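Local coordinates for 6-aminohexanoate-dimer hydrolase (Bacillus anthracis, PDB 4GB7), which probably hydrolyses amide or ester bonds such as that of the 6-aminohexanoate dimer, as a putative serine hydrolase of the beta-lactamase clan, at residues A[40-45]-A[50-55]. Sequence-based numbering, arbitrary orientation.
Sequences NNVTKK and DPYLRW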
ATOM      1  N   ASN A  40       9.795  19.272  16.200  1.00 32.37           N
ATOM      2  CA  ASN A  40      10.428  19.362  17.518  1.00 34.36           C
ATOM      3  C   ASN A  40       9.905  18.395  18.580  1.00 34.72           C
ATOM      4  O   ASN A  40      10.595  18.134  19.575  1.00 38.36           O
ATOM      5  CB  ASN A  40      10.273  20.784  18.059  1.00 40.30           C
ATOM      6  CG  ASN A  40      10.889  21.827  17.144  1.00 50.17           C
ATOM      7  OD1 ASN A  40      11.889  21.566  16.462  1.00 58.93           O
ATOM      8  ND2 ASN A  40      10.290  23.012  17.117  1.00 61.15           N
ATOM      9  N   ASN A  41       8.693  17.872  18.391  1.00 27.13           N
ATOM     10  CA  ASN A  41       8.125  16.956  19.378  1.00 29.13           C
ATOM     11  C   ASN A  41       7.784  15.572  18.920  1.00 27.52           C
ATOM     12  O   ASN A  41       7.408  14.739  19.746  1.00 26.53           O
ATOM     13  CB  ASN A  41       6.958  17.587  20.140  1.00 31.64           C
ATOM     14  CG  ASN A  41       5.763  17.902  19.264  1.00 30.24           C
ATOM     15  OD1 ASN A  41       5.524  17.242  18.277  1.00 30.31           O
ATOM     16  ND2 ASN A  41       4.969  18.913  19.668  1.00 35.86           N
ATOM     17  N   VAL A  42       7.962  15.308  17.628  1.00 29.15           N
ATOM     18  CA  VAL A  42       7.759  13.970  17.082  1.00 26.87           C
ATOM     19  C   VAL A  42       9.071  13.199  17.178  1.00 27.37           C
ATOM     20  O   VAL A  42      10.105  13.673  16.705  1.00 33.00           O
ATOM     21  CB  VAL A  42       7.252  14.033  15.627  1.00 28.06           C
ATOM     22  CG1 VAL A  42       7.232  12.654  14.989  1.00 27.33           C
ATOM     23  CG2 VAL A  42       5.849  14.624  15.599  1.00 24.40           C
ATOM     24  N   THR A  43       9.020  12.018  17.796  1.00 25.22           N
ATOM     25  CA  THR A  43      10.240  11.253  18.135  1.00 26.99           C
ATOM     26  C   THR A  43      10.118   9.837  17.582  1.00 25.89           C
ATOM     27  O   THR A  43       9.025   9.426  17.182  1.00 25.06           O
ATOM     28  CB  THR A  43      10.437  11.189  19.645  1.00 27.13           C
ATOM     29  OG1 THR A  43       9.452  10.307  20.225  1.00 31.48           O
ATOM     30  CG2 THR A  43      10.302  12.585  20.271  1.00 32.31           C
ATOM     31  N   LYS A  44      11.221   9.095  17.567  1.00 32.96           N
ATOM     32  CA  LYS A  44      11.169   7.696  17.177  1.00 29.71           C
ATOM     33  C   LYS A  44      10.272   6.896  18.099  1.00 28.69           C
ATOM     34  O   LYS A  44       9.763   5.857  17.708  1.00 32.50           O
ATOM     35  CB  LYS A  44      12.533   7.042  17.133  1.00 29.53           C
ATOM     36  CG  LYS A  44      13.456   7.623  16.093  1.00 30.51           C
ATOM     37  CD  LYS A  44      14.735   6.820  16.052  1.00 30.22           C
ATOM     38  CE  LYS A  44      15.735   7.531  15.146  1.00 36.45           C
ATOM     39  NZ  LYS A  44      16.957   6.754  14.880  1.00 38.03           N
ATOM     40  N   LYS A  45      10.044   7.396  19.322  1.00 27.25           N
ATOM     41  CA  LYS A  45       9.202   6.685  20.270  1.00 28.58           C
ATOM     42  C   LYS A  45       7.730   6.856  19.951  1.00 30.05           C
ATOM     43  O   LYS A  45       6.987   5.872  19.992  1.00 35.78           O
ATOM     44  CB  LYS A  45       9.498   7.100  21.733  1.00 29.32           C
ATOM     45  CG  LYS A  45       9.076   6.048  22.741  1.00 38.04           C
ATOM     46  CD  LYS A  45       9.363   6.390  24.218  1.00 43.16           C
ATOM     47  CE  LYS A  45      10.743   6.997  24.473  1.00 55.39           C
ATOM     48  NZ  LYS A  45      10.846   8.441  24.089  1.00 43.57           N
ATOM     49  N   ASP A  50      -1.215   8.909  18.152  1.00 20.84           N
ATOM     50  CA  ASP A  50      -1.958  10.144  18.128  1.00 19.71           C
ATOM     51  C   ASP A  50      -1.426  11.048  19.252  1.00 24.21           C
ATOM     52  O   ASP A  50      -1.236  10.573  20.377  1.00 24.52           O
ATOM     53  CB  ASP A  50      -3.464   9.893  18.364  1.00 20.63           C
ATOM     54  CG  ASP A  50      -4.293  11.132  18.101  1.00 21.91           C
ATOM     55  OD1 ASP A  50      -4.364  11.582  16.926  1.00 23.38           O
ATOM     56  OD2 ASP A  50      -4.909  11.657  19.072  1.00 28.85           O
ATOM     57  N   PRO A  51      -1.247  12.361  18.981  1.00 24.29           N
ATOM     58  CA  PRO A  51      -1.547  13.130  17.762  1.00 21.15           C
ATOM     59  C   PRO A  51      -0.353  13.224  16.803  1.00 21.50           C
ATOM     60  O   PRO A  51      -0.491  13.759  15.695  1.00 21.67           O
ATOM     61  CB  PRO A  51      -1.818  14.518  18.311  1.00 24.07           C
ATOM     62  CG  PRO A  51      -0.879  14.634  19.463  1.00 27.14           C
ATOM     63  CD  PRO A  51      -0.870  13.267  20.093  1.00 26.27           C
ATOM     64  N   TYR A  52       0.798  12.709  17.251  1.00 22.55           N
ATOM     65  CA  TYR A  52       2.070  12.826  16.517  1.00 23.65           C
ATOM     66  C   TYR A  52       1.961  12.300  15.106  1.00 19.57           C
ATOM     67  O   TYR A  52       2.517  12.919  14.169  1.00 19.96           O
ATOM     68  CB  TYR A  52       3.226  12.179  17.280  1.00 24.09           C
ATOM     69  CG  TYR A  52       3.283  12.735  18.699  1.00 23.23           C
ATOM     70  CD1 TYR A  52       2.796  12.011  19.775  1.00 27.37           C
ATOM     71  CD2 TYR A  52       3.759  14.017  18.936  1.00 23.82           C
ATOM     72  CE1 TYR A  52       2.780  12.560  21.049  1.00 27.82           C
ATOM     73  CE2 TYR A  52       3.751  14.556  20.199  1.00 28.22           C
ATOM     74  CZ  TYR A  52       3.287  13.817  21.250  1.00 29.48           C
ATOM     75  OH  TYR A  52       3.271  14.388  22.482  1.00 32.96           O
ATOM     76  N   LEU A  53       1.228  11.209  14.937  1.00 20.40           N
ATOM     77  CA  LEU A  53       1.079  10.572  13.633  1.00 18.80           C
ATOM     78  C   LEU A  53       0.438  11.509  12.579  1.00 17.24           C
ATOM     79  O   LEU A  53       0.705  11.437  11.411  1.00 18.96           O
ATOM     80  CB  LEU A  53       0.232   9.309  13.788  1.00 21.63           C
ATOM     81  CG  LEU A  53      -0.072   8.458  12.555  1.00 18.63           C
ATOM     82  CD1 LEU A  53       1.137   7.853  11.894  1.00 18.30           C
ATOM     83  CD2 LEU A  53      -1.117   7.360  12.862  1.00 20.47           C
ATOM     84  N   ARG A  54      -0.446  12.415  12.991  1.00 18.47           N
ATOM     85  CA  ARG A  54      -1.026  13.316  12.018  1.00 20.32           C
ATOM     86  C   ARG A  54       0.026  14.191  11.329  1.00 18.80           C
ATOM     87  O   ARG A  54      -0.150  14.597  10.191  1.00 20.19           O
ATOM     88  CB  ARG A  54      -2.108  14.181  12.689  1.00 19.50           C
ATOM     89  CG  ARG A  54      -3.074  13.280  13.440  1.00 22.94           C
ATOM     90  CD  ARG A  54      -4.472  13.619  13.298  1.00 28.11           C
ATOM     91  NE  ARG A  54      -4.872  13.590  11.909  1.00 22.70           N
ATOM     92  CZ  ARG A  54      -6.040  14.038  11.526  1.00 19.13           C
ATOM     93  NH1 ARG A  54      -6.830  14.617  12.426  1.00 23.82           N
ATOM     94  NH2 ARG A  54      -6.358  14.085  10.259  1.00 19.33           N
ATOM     95  N   TRP A  55       1.129  14.455  12.040  1.00 18.07           N
ATOM     96  CA  TRP A  55       2.291  15.137  11.480  1.00 19.61           C
ATOM     97  C   TRP A  55       3.225  14.182  10.803  1.00 19.31           C
ATOM     98  O   TRP A  55       3.671  14.429   9.644  1.00 18.70           O
ATOM     99  CB  TRP A  55       3.037  15.894  12.568  1.00 20.79           C
ATOM    100  CG  TRP A  55       4.112  16.748  12.014  1.00 20.52           C
ATOM    101  CD1 TRP A  55       4.025  18.071  11.571  1.00 23.44           C
ATOM    102  CD2 TRP A  55       5.489  16.371  11.802  1.00 24.08           C
ATOM    103  NE1 TRP A  55       5.229  18.498  11.069  1.00 24.28           N
ATOM    104  CE2 TRP A  55       6.150  17.533  11.190  1.00 25.62           C
ATOM    105  CE3 TRP A  55       6.232  15.214  12.035  1.00 20.62           C
ATOM    106  CZ2 TRP A  55       7.505  17.533  10.879  1.00 26.45           C
ATOM    107  CZ3 TRP A  55       7.601  15.231  11.696  1.00 24.28           C
ATOM    108  CH2 TRP A  55       8.206  16.363  11.122  1.00 25.05           C
TER
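Val42 and Tyr52 bring the two backbones together, with 5.8 Å between their CA atoms. Segment 40-45 is irregular loop, while 50-55 leads from a cis peptide bond before Pro51 into the short helix 52-56. Arg54 N to Pro51 O and Trp55 N to Tyr52 O, both 3.0 Å, are the backbone bonds of this turn. No hydrogen bond joins the two segments. Val42 is buried, and its CG2 branch makes the closest approach: it lies 3.6 Å from Trp55 CE3 and 4.0 Å from Tyr52 CB. With CG1 anti to the backbone N (chi1 172°), CG2 is the branch set between Tyr52 CB and the Trp55 ring. Val42 CB and CG1 also lie against that ring. The contact packs a loop near the N-terminus of this beta-lactamase-family protein against helix 52-56, the first helix of the chain. On that helix, Arg54 forms a salt bridge with Asp111, which ties it to strand 110-117 of the five-stranded sheet. Asn41 meets the Tyr52 ring with its amide turned 80° to the ring plane. Asn41 OD1 comes in at the ring edge, in plane, 3.7 Å from both Tyr52 CD2 and CE2. This OD1 accepts a hydrogen bond from Ser38 N, and ND2 gives one to Thr36 O. Pro51 CD lies 3.8 Å above one face of the Tyr52 ring, toward its rim.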